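Local coordinates for subtilase cytotoxin subunit A (Escherichia coli, PDB 2IY9), which cleaves the host endoplasmic reticulum chaperone BiP in the hinge between its ATPase and protein-binding domains, as the serine protease subunit of an AB5 toxin, at residues Lys23-Tyr26 / Phe27-Gly31; Leu166-Met169 / Gly170-Asn173; Val205-Val208 / Asn209-Asp213; Gly280-Ala283 / Ala284-Ser287. One frame throughout, in Å; residues are numbered along the deposited sequence.

Interaction 1: residues Lys23-Tyr26 / Phe27-Gly31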
loop_
_atom_site.group_PDB
_atom_site.type_symbol
_atom_site.label_atom_id
_atom_site.label_comp_id
_atom_site.label_asym_id
_atom_site.label_seq_id
_atom_site.Cartn_x
_atom_site.Cartn_y
_atom_site.Cartn_z
ATOM N N LYS A 23 -6.800 -19.968 0.259
ATOM C CA LYS A 23 -5.789 -19.223 1.053
ATOM C C LYS A 23 -6.535 -18.375 2.132
ATOM O O LYS A 23 -7.490 -18.881 2.729
ATOM C CB LYS A 23 -4.884 -18.453 0.086
ATOM C CG LYS A 23 -4.295 -19.384 -0.981
ATOM C CD LYS A 23 -3.513 -18.678 -2.089
ATOM C CE LYS A 23 -2.732 -19.683 -2.949
ATOM N NZ LYS A 23 -3.552 -20.855 -3.408
ATOM N N PRO A 24 -6.099 -17.138 2.439
ATOM C CA PRO A 24 -7.031 -16.312 3.233
ATOM C C PRO A 24 -8.320 -15.935 2.502
ATOM O O PRO A 24 -8.379 -15.988 1.277
ATOM C CB PRO A 24 -6.220 -15.054 3.545
ATOM C CG PRO A 24 -5.099 -15.052 2.578
ATOM C CD PRO A 24 -4.807 -16.462 2.226
ATOM N N TRP A 25 -9.339 -15.548 3.273
ATOM C CA TRP A 25 -10.655 -15.197 2.733
ATOM C C TRP A 25 -10.616 -14.218 1.569
ATOM O O TRP A 25 -11.408 -14.328 0.634
ATOM C CB TRP A 25 -11.556 -14.649 3.850
ATOM C CG TRP A 25 -11.215 -13.260 4.361
ATOM C CD1 TRP A 25 -10.478 -12.953 5.466
ATOM C CD2 TRP A 25 -11.633 -12.001 3.795
ATOM N NE1 TRP A 25 -10.408 -11.583 5.627
ATOM C CE2 TRP A 25 -11.101 -10.975 4.614
ATOM C CE3 TRP A 25 -12.397 -11.644 2.677
ATOM C CZ2 TRP A 25 -11.317 -9.611 4.354
ATOM C CZ3 TRP A 25 -12.605 -10.276 2.411
ATOM C CH2 TRP A 25 -12.076 -9.285 3.257
ATOM N N TYR A 26 -9.686 -13.263 1.613
ATOM C CA TYR A 26 -9.694 -12.174 0.630
ATOM C C TYR A 26 -9.193 -12.534 -0.767
ATOM O O TYR A 26 -9.437 -11.793 -1.718
ATOM C CB TYR A 26 -8.991 -10.919 1.166
ATOM C CG TYR A 26 -7.576 -11.116 1.669
ATOM C CD1 TYR A 26 -6.480 -10.967 0.812
ATOM C CD2 TYR A 26 -7.330 -11.424 3.005
ATOM C CE1 TYR A 26 -5.176 -11.129 1.278
ATOM C CE2 TYR A 26 -6.014 -11.587 3.489
ATOM C CZ TYR A 26 -4.951 -11.434 2.615
ATOM O OH TYR A 26 -3.659 -11.597 3.066
ATOM N N PHE A 27 -8.523 -13.676 -0.903
ATOM C CA PHE A 27 -8.097 -14.123 -2.229
ATOM C C PHE A 27 -9.296 -14.342 -3.163
ATOM O O PHE A 27 -9.377 -13.728 -4.225
ATOM C CB PHE A 27 -7.202 -15.366 -2.134
ATOM C CG PHE A 27 -5.730 -15.047 -1.911
ATOM C CD1 PHE A 27 -5.321 -14.182 -0.894
ATOM C CD2 PHE A 27 -4.753 -15.637 -2.704
ATOM C CE1 PHE A 27 -3.959 -13.894 -0.692
ATOM C CE2 PHE A 27 -3.392 -15.353 -2.504
ATOM C CZ PHE A 27 -3.001 -14.482 -1.499
ATOM N N ASP A 28 -10.252 -15.177 -2.746
ATOM C CA ASP A 28 -11.456 -15.381 -3.549
ATOM C C ASP A 28 -12.293 -14.096 -3.646
ATOM O O ASP A 28 -12.853 -13.787 -4.704
ATOM C CB ASP A 28 -12.273 -16.554 -3.000
ATOM C CG ASP A 28 -11.705 -17.915 -3.414
ATOM O OD1 ASP A 28 -10.724 -17.970 -4.186
ATOM O OD2 ASP A 28 -12.251 -18.943 -2.976
ATOM N N ALA A 29 -12.332 -13.322 -2.561
ATOM C CA ALA A 29 -13.145 -12.093 -2.518
ATOM C C ALA A 29 -12.716 -11.077 -3.580
ATOM O O ALA A 29 -13.560 -10.398 -4.181
ATOM C CB ALA A 29 -13.121 -11.473 -1.122
ATOM N N ILE A 30 -11.413 -10.998 -3.843
ATOM C CA ILE A 30 -10.902 -10.059 -4.843
ATOM C C ILE A 30 -10.545 -10.689 -6.197
ATOM O O ILE A 30 -10.088 -9.988 -7.113
ATOM C CB ILE A 30 -9.711 -9.219 -4.301
ATOM C CG1 ILE A 30 -8.435 -10.062 -4.205
ATOM C CG2 ILE A 30 -10.074 -8.605 -2.971
ATOM C CD1 ILE A 30 -7.176 -9.257 -3.932
ATOM N N GLY A 31 -10.771 -11.995 -6.334
ATOM C CA GLY A 31 -10.547 -12.679 -7.610
ATOM C C GLY A 31 -9.082 -13.008 -7.866
ATOM O O GLY A 31 -8.637 -13.083 -9.025
HETATM O O HOH W 1 -9.850 -17.127 -0.571
#

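Interaction 2: residues Leu166-Met169 / Gly170-Asn173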
loop_
_atom_site.group_PDB
_atom_site.type_symbol
_atom_site.label_atom_id
_atom_site.label_comp_id
_atom_site.label_asym_id
_atom_site.label_seq_id
_atom_site.Cartn_x
_atom_site.Cartn_y
_atom_site.Cartn_z
ATOM N N LEU A 166 5.320 15.167 -4.056
ATOM C CA LEU A 166 4.287 14.367 -4.713
ATOM C C LEU A 166 3.916 14.910 -6.089
ATOM O O LEU A 166 3.715 14.137 -7.031
ATOM C CB LEU A 166 3.059 14.218 -3.808
ATOM C CG LEU A 166 3.359 13.480 -2.485
ATOM C CD1 LEU A 166 2.224 13.661 -1.505
ATOM C CD2 LEU A 166 3.632 11.992 -2.700
ATOM N N SER A 167 3.827 16.234 -6.220
ATOM C CA SER A 167 3.521 16.814 -7.539
ATOM C C SER A 167 4.667 16.554 -8.519
ATOM O O SER A 167 4.420 16.275 -9.688
ATOM C CB SER A 167 3.183 18.306 -7.455
ATOM O OG SER A 167 4.283 19.041 -6.949
ATOM N N ARG A 168 5.908 16.600 -8.027
ATOM C CA ARG A 168 7.087 16.229 -8.830
ATOM C C ARG A 168 7.065 14.752 -9.249
ATOM O O ARG A 168 7.265 14.436 -10.427
ATOM C CB ARG A 168 8.388 16.550 -8.075
ATOM C CG ARG A 168 9.679 16.373 -8.890
ATOM C CD ARG A 168 10.840 17.183 -8.284
ATOM N NE ARG A 168 11.510 16.537 -7.149
ATOM C CZ ARG A 168 11.090 16.597 -5.892
ATOM N NH1 ARG A 168 9.973 17.236 -5.600
ATOM N NH2 ARG A 168 11.768 16.006 -4.922
ATOM N N MET A 169 6.813 13.848 -8.298
ATOM C CA MET A 169 6.690 12.423 -8.638
ATOM C C MET A 169 5.578 12.235 -9.668
ATOM O O MET A 169 5.707 11.430 -10.579
ATOM C CB MET A 169 6.435 11.560 -7.399
ATOM C CG MET A 169 6.127 10.074 -7.707
ATOM S SD MET A 169 5.778 9.043 -6.264
ATOM C CE MET A 169 5.563 10.339 -5.051
ATOM N N GLY A 170 4.498 13.004 -9.528
ATOM C CA GLY A 170 3.383 12.957 -10.477
ATOM C C GLY A 170 3.830 13.313 -11.883
ATOM O O GLY A 170 3.545 12.588 -12.841
ATOM N N ARG A 171 4.553 14.421 -11.999
ATOM C CA ARG A 171 5.106 14.843 -13.282
ATOM C C ARG A 171 6.017 13.788 -13.914
ATOM O O ARG A 171 5.966 13.564 -15.121
ATOM C CB ARG A 171 5.822 16.177 -13.139
ATOM C CG ARG A 171 4.859 17.349 -13.098
ATOM C CD ARG A 171 5.578 18.687 -13.130
ATOM N NE ARG A 171 6.512 18.867 -12.019
ATOM C CZ ARG A 171 6.180 19.279 -10.796
ATOM N NH1 ARG A 171 4.917 19.543 -10.478
ATOM N NH2 ARG A 171 7.123 19.418 -9.885
ATOM N N ASN A 172 6.814 13.119 -13.086
ATOM C CA ASN A 172 7.720 12.054 -13.535
ATOM C C ASN A 172 6.974 10.862 -14.123
ATOM O O ASN A 172 7.474 10.189 -15.021
ATOM C CB ASN A 172 8.616 11.596 -12.376
ATOM C CG ASN A 172 9.526 12.706 -11.858
ATOM O OD1 ASN A 172 9.696 13.741 -12.507
ATOM N ND2 ASN A 172 10.098 12.497 -10.676
ATOM N N ASN A 173 5.780 10.601 -13.587
ATOM C CA ASN A 173 4.881 9.590 -14.130
ATOM C C ASN A 173 5.481 8.172 -14.152
ATOM O O ASN A 173 5.198 7.372 -15.046
ATOM C CB ASN A 173 4.409 10.015 -15.532
ATOM C CG ASN A 173 3.104 9.359 -15.931
ATOM O OD1 ASN A 173 2.397 8.791 -15.093
ATOM N ND2 ASN A 173 2.780 9.422 -17.222
#

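Interaction 3: residues Val205-Val208 / Asn209-Asp213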
loop_
_atom_site.group_PDB
_atom_site.type_symbol
_atom_site.label_atom_id
_atom_site.label_comp_id
_atom_site.label_asym_id
_atom_site.label_seq_id
_atom_site.Cartn_x
_atom_site.Cartn_y
_atom_site.Cartn_z
ATOM N N VAL A 205 -5.596 20.286 -6.160
ATOM C CA VAL A 205 -6.801 20.949 -6.665
ATOM C C VAL A 205 -6.733 21.368 -8.131
ATOM O O VAL A 205 -7.770 21.566 -8.758
ATOM C CB VAL A 205 -7.227 22.143 -5.785
ATOM C CG1 VAL A 205 -7.847 21.629 -4.474
ATOM C CG2 VAL A 205 -6.045 23.066 -5.516
ATOM N N SER A 206 -5.524 21.511 -8.679
ATOM C CA SER A 206 -5.399 21.811 -10.101
ATOM C C SER A 206 -5.709 20.587 -10.959
ATOM O O SER A 206 -5.453 19.445 -10.556
ATOM C CB SER A 206 -4.022 22.405 -10.448
ATOM O OG SER A 206 -3.023 21.400 -10.522
ATOM N N SER A 207 -6.262 20.829 -12.143
ATOM C CA SER A 207 -6.550 19.761 -13.097
ATOM C C SER A 207 -5.317 18.892 -13.393
ATOM O O SER A 207 -5.406 17.655 -13.415
ATOM C CB SER A 207 -7.116 20.337 -14.392
ATOM O OG SER A 207 -7.413 19.291 -15.292
ATOM N N VAL A 208 -4.177 19.539 -13.605
ATOM C CA VAL A 208 -2.944 18.830 -13.954
ATOM C C VAL A 208 -2.461 17.944 -12.798
ATOM O O VAL A 208 -2.157 16.757 -13.000
ATOM C CB VAL A 208 -1.857 19.818 -14.437
ATOM C CG1 VAL A 208 -0.491 19.146 -14.527
ATOM C CG2 VAL A 208 -2.272 20.412 -15.793
ATOM N N ASN A 209 -2.419 18.505 -11.593
ATOM C CA ASN A 209 -1.976 17.738 -10.427
ATOM C C ASN A 209 -2.916 16.598 -10.042
ATOM O O ASN A 209 -2.453 15.557 -9.575
ATOM C CB ASN A 209 -1.696 18.650 -9.239
ATOM C CG ASN A 209 -0.413 19.437 -9.410
ATOM O OD1 ASN A 209 0.545 18.952 -10.021
ATOM N ND2 ASN A 209 -0.380 20.651 -8.867
ATOM N N LYS A 210 -4.223 16.779 -10.265
ATOM C CA LYS A 210 -5.178 15.686 -10.033
ATOM C C LYS A 210 -4.932 14.555 -11.022
ATOM O O LYS A 210 -4.859 13.389 -10.629
ATOM C CB LYS A 210 -6.631 16.158 -10.132
ATOM C CG LYS A 210 -7.071 17.134 -9.060
ATOM C CD LYS A 210 -8.545 17.546 -9.207
ATOM C CE LYS A 210 -8.889 17.975 -10.621
ATOM N NZ LYS A 210 -10.291 18.480 -10.760
ATOM N N LYS A 211 -4.780 14.916 -12.295
ATOM C CA LYS A 211 -4.590 13.943 -13.379
ATOM C C LYS A 211 -3.285 13.158 -13.272
ATOM O O LYS A 211 -3.253 11.974 -13.624
ATOM C CB LYS A 211 -4.671 14.625 -14.755
ATOM C CG LYS A 211 -6.078 15.097 -15.156
ATOM C CD LYS A 211 -6.068 15.655 -16.593
ATOM C CE LYS A 211 -7.416 16.251 -16.995
ATOM N NZ LYS A 211 -8.542 15.281 -16.871
ATOM N N GLN A 212 -2.218 13.803 -12.800
ATOM C CA GLN A 212 -0.927 13.109 -12.588
ATOM C C GLN A 212 -0.674 12.593 -11.163
ATOM O O GLN A 212 0.407 12.067 -10.873
ATOM C CB GLN A 212 0.272 13.960 -13.047
ATOM C CG GLN A 212 -0.066 15.272 -13.682
ATOM C CD GLN A 212 1.158 16.112 -13.980
ATOM O OE1 GLN A 212 1.659 16.134 -15.107
ATOM N NE2 GLN A 212 1.620 16.848 -12.979
ATOM N N ASP A 213 -1.660 12.746 -10.280
ATOM C CA ASP A 213 -1.535 12.344 -8.868
ATOM C C ASP A 213 -0.999 10.894 -8.729
ATOM O O ASP A 213 -1.646 9.957 -9.197
ATOM C CB ASP A 213 -2.899 12.516 -8.183
ATOM C CG ASP A 213 -2.901 12.130 -6.703
ATOM O OD1 ASP A 213 -1.835 11.898 -6.091
ATOM O OD2 ASP A 213 -4.014 12.054 -6.145
HETATM O O HOH W 2 -10.163 20.382 -8.299
HETATM O O HOH W 3 -2.881 21.380 -7.178
#

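Interaction 4: residues Gly280-Ala283 / Ala284-Ser287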
loop_
_atom_site.group_PDB
_atom_site.type_symbol
_atom_site.label_atom_id
_atom_site.label_comp_id
_atom_site.label_asym_id
_atom_site.label_seq_id
_atom_site.Cartn_x
_atom_site.Cartn_y
_atom_site.Cartn_z
ATOM N N GLY A 280 0.225 -5.336 -3.354
ATOM C CA GLY A 280 0.501 -6.656 -3.949
ATOM C C GLY A 280 -0.147 -6.828 -5.314
ATOM O O GLY A 280 0.437 -7.428 -6.220
ATOM N N VAL A 281 -1.353 -6.295 -5.467
ATOM C CA VAL A 281 -2.060 -6.361 -6.751
ATOM C C VAL A 281 -1.314 -5.497 -7.775
ATOM O O VAL A 281 -1.060 -5.938 -8.881
ATOM C CB VAL A 281 -3.544 -5.939 -6.627
ATOM C CG1 VAL A 281 -4.229 -5.907 -8.014
ATOM C CG2 VAL A 281 -4.291 -6.880 -5.653
ATOM N N LEU A 282 -0.944 -4.281 -7.393
ATOM C CA LEU A 282 -0.160 -3.441 -8.290
ATOM C C LEU A 282 1.181 -4.092 -8.656
ATOM O O LEU A 282 1.617 -4.002 -9.809
ATOM C CB LEU A 282 0.039 -2.043 -7.709
ATOM C CG LEU A 282 -1.146 -1.076 -7.761
ATOM C CD1 LEU A 282 -0.908 0.063 -6.735
ATOM C CD2 LEU A 282 -1.361 -0.506 -9.154
ATOM N N ALA A 283 1.808 -4.770 -7.697
ATOM C CA ALA A 283 3.056 -5.509 -7.970
ATOM C C ALA A 283 2.846 -6.564 -9.058
ATOM O O ALA A 283 3.651 -6.672 -9.991
ATOM C CB ALA A 283 3.602 -6.150 -6.700
ATOM N N ALA A 284 1.762 -7.329 -8.928
ATOM C CA ALA A 284 1.398 -8.363 -9.886
ATOM C C ALA A 284 1.191 -7.781 -11.285
ATOM O O ALA A 284 1.671 -8.334 -12.268
ATOM C CB ALA A 284 0.147 -9.097 -9.416
ATOM N N MET A 285 0.472 -6.661 -11.367
ATOM C CA MET A 285 0.292 -5.952 -12.631
ATOM C C MET A 285 1.629 -5.514 -13.239
ATOM O O MET A 285 1.878 -5.726 -14.438
ATOM C CB MET A 285 -0.596 -4.733 -12.426
ATOM C CG MET A 285 -1.991 -5.060 -11.920
ATOM S SD MET A 285 -2.874 -3.616 -11.329
ATOM C CE MET A 285 -3.116 -2.634 -12.798
ATOM N N THR A 286 2.503 -4.938 -12.413
ATOM C CA THR A 286 3.769 -4.374 -12.918
ATOM C C THR A 286 4.655 -5.435 -13.566
ATOM O O THR A 286 5.425 -5.131 -14.483
ATOM C CB THR A 286 4.588 -3.667 -11.824
ATOM O OG1 THR A 286 5.026 -4.633 -10.867
ATOM C CG2 THR A 286 3.780 -2.578 -11.129
ATOM N N SER A 287 4.543 -6.678 -13.087
ATOM C CA SER A 287 5.287 -7.795 -13.670
ATOM C C SER A 287 5.071 -7.874 -15.186
ATOM O O SER A 287 5.995 -8.233 -15.928
ATOM C CB SER A 287 4.922 -9.126 -12.994
ATOM O OG SER A 287 3.675 -9.660 -13.445
#

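Interaction 1: residues Lys23-Tyr26 / Phe27-Gly31
The phenyl ring of Phe27 has CB of Lys23 over one face, 4.1 Å from the ring centroid and 18° off the normal, a CH-pi contact. The lysine side chain then runs on past CD2 of Phe27, where CD of Lys23 approaches it to 3.3 Å. At the edge of the phenyl, near its plane, stands CE1 of Tyr26, 3.6 Å from CE1 of Phe27. The two rings lie side by side and point the same way, but with their planes at 53° they meet obliquely. CG of Pro24 closes on CD1 of the phenyl at 3.6 Å, so Lys23, Pro24 and Tyr26 all touch this one ring. With CG between its backbone N and carbonyl carbon (chi1 72°), the Trp25 indole takes CB of Tyr26 over one face and reaches forward with CZ3 to CB of Ala29; its NE1 is bound to the carbonyl of Gln254.

The backbone of these residues forms a short helix. Phe27 N donates to Pro24 O at 3.2 Å, and one water accepts from Asp28 N while donating to the same oxygen. Ile30 N binds Tyr26 O at 3.0 Å, whereas the bond from Ala29 N to Trp25 O is weak. Tyr26 and Ile30 both pack on Pro252 of strand 249-252; Tyr26 also touches Ile277 of helix 271-288. Gly31, with positive phi, ends the turn in a Schellman motif, and the whole is a short N-terminal helix laid against the core of a subtilisin-like (peptidase S8) domain.

Interaction 2: residues Leu166-Met169 / Gly170-Asn173
Arg171 folds its guanidinium back over the preceding turn, laying one face on the backbone of Ser167 and Arg168. Its CG lies anti to the carbonyl carbon (chi1 -78°), and the bend at chi3 (-59°) then turns the chain toward the N terminus of the helix. NH2 thereby comes 3.4 Å from CA of Arg168, and NH1 stands 3.6 Å from OG of Ser167. The carbonyl O of Ser167 also sits over this face but its hydrogen bond is with Arg171 N, at 3.0 Å. The OG of Ser167 bonds instead to the carbonyls of Thr163 and Glu164, one turn earlier.

Arg168 takes the other branch: CG swings away from its own N, and the tail, bent at chi3, runs to a salt bridge with Glu164. The two guanidinium planes are 34° apart, with NH1 of Arg168 5.6 Å from NH2 of Arg171; the bridge to Glu164 probably eases the like charges. All this takes place in the last turns of helix 160-172, which packs on the parallel sheet of the subtilisin-like fold through Leu166 and Met169, both touching Ile177.

Met169 keeps CG and SD extended, the chain bending only at chi3. Asn172 places its amide carbon 3.2 Å from the carbonyl O of Arg168, which accepts from Asn172 N at 3.0 Å. Asn173 leaves the helix with positive phi while its N still bonds Met169 O, and its OD1 binds Thr295.

Interaction 3: residues Val205-Val208 / Asn209-Asp213
Val208 and Gln212, one turn apart, run side by side and point the same way: CG1 of Val208 lies 3.5 Å from NE2 of Gln212, so the methyl appears to rest against the terminal amide. The glutamine's placement is doubtful, because its CG comes too close to Val208 O in the model. CG1 of Val208 is anti to the backbone N (chi1 168°), on the side of the glutamine.

Ser207 keeps OG anti to its own N, on the flank where Lys211 passes, and CE of Lys211 comes within 3.5 Å of that oxygen. The two residues are joined more firmly through the backbone, Lys211 N donating to Ser207 O at 3.0 Å.

Asn209 lies in the first turn, where Ser206 is the N-cap: its OG accepts from Asn209 N at 3.1 Å, in a fairly straight bond of 159°. The amide of Asn209 is tied to the same end by a water that accepts both from its ND2, at 3.1 Å, and from Ser206 N. Lys210 N in turn bonds Ser206 O.

This short surface helix follows strand 176-180 and precedes strand 215-221 in a beta-alpha-beta unit. The chemistry is mostly polar: the serine cap takes Asn209 N, and a second water links Lys210 NZ to Val205 O, so the helix start is probably held by hydrogen bonds more than by hydrophobic burial.

Interaction 4: residues Gly280-Ala283 / Ala284-Ser287
Leu282 and Met285 approach at a slant on one flank of helix 271-288, CD2 of Leu282 lying 4.1 Å from SD of Met285. Met285 leaves CG anti to its carbonyl carbon (chi1 -61°), which leads the chain back toward the preceding turn, and CG stands 3.3 Å from the carbonyl oxygen of Val281. The sulfur touches two residues of that turn, reaching CG1 of Val281 at 4.3 Å as well. Ala326 and Phe330 of helix 323-331, together with Leu297 and Thr300 of helix 294-304, touch the methionine too, so this flank joins three helices of the fold.

Thr286 puts its methyl where Met285 puts CG, leaving OG1 between the backbone N and the carbonyl carbon (chi1 66°), and from there OG1 donates to Ala283 O at 2.6 Å. Ser287 N reaches the same oxygen at 3.2 Å, from the same face of the carbonyl plane. Ser287 repeats the pattern with OG, which donates to Ala284 O at 2.7 Å and is also bonded to Asp41 N. The small residues Ala283 and Ala284 add only methyls to the helix surface, and CB of Ala284 meets the helix backbone and Ile327.

Every residue here is buried, so hydroxyls in this setting need partners; Thr286 and Ser287 find theirs in carbonyls one turn back. That lets polar side chains sit in an apolar interior, with Ala283 O gripped by two donors.

In the fold
From the N terminus, interaction 1 forms the first helix, interaction 2 the end of helix 160-172, interaction 3 the short helix 207-211 and interaction 4 the later part of helix 271-288. Each closes a local turn, and they follow in series, none nesting or crossing another. Interactions 1 and 4 touch where Ile30 packs on Val281, joining the N-terminal helix to the long buried one. Interactions 2 and 3, their centres about 10 Å apart, meet through Arg171 with Gln212 and Ser167 with Asn209, so two neighbouring helices pack together. Interactions 1 and 2 lie on opposite sides of the chain's centre, about 33 Å apart between centres.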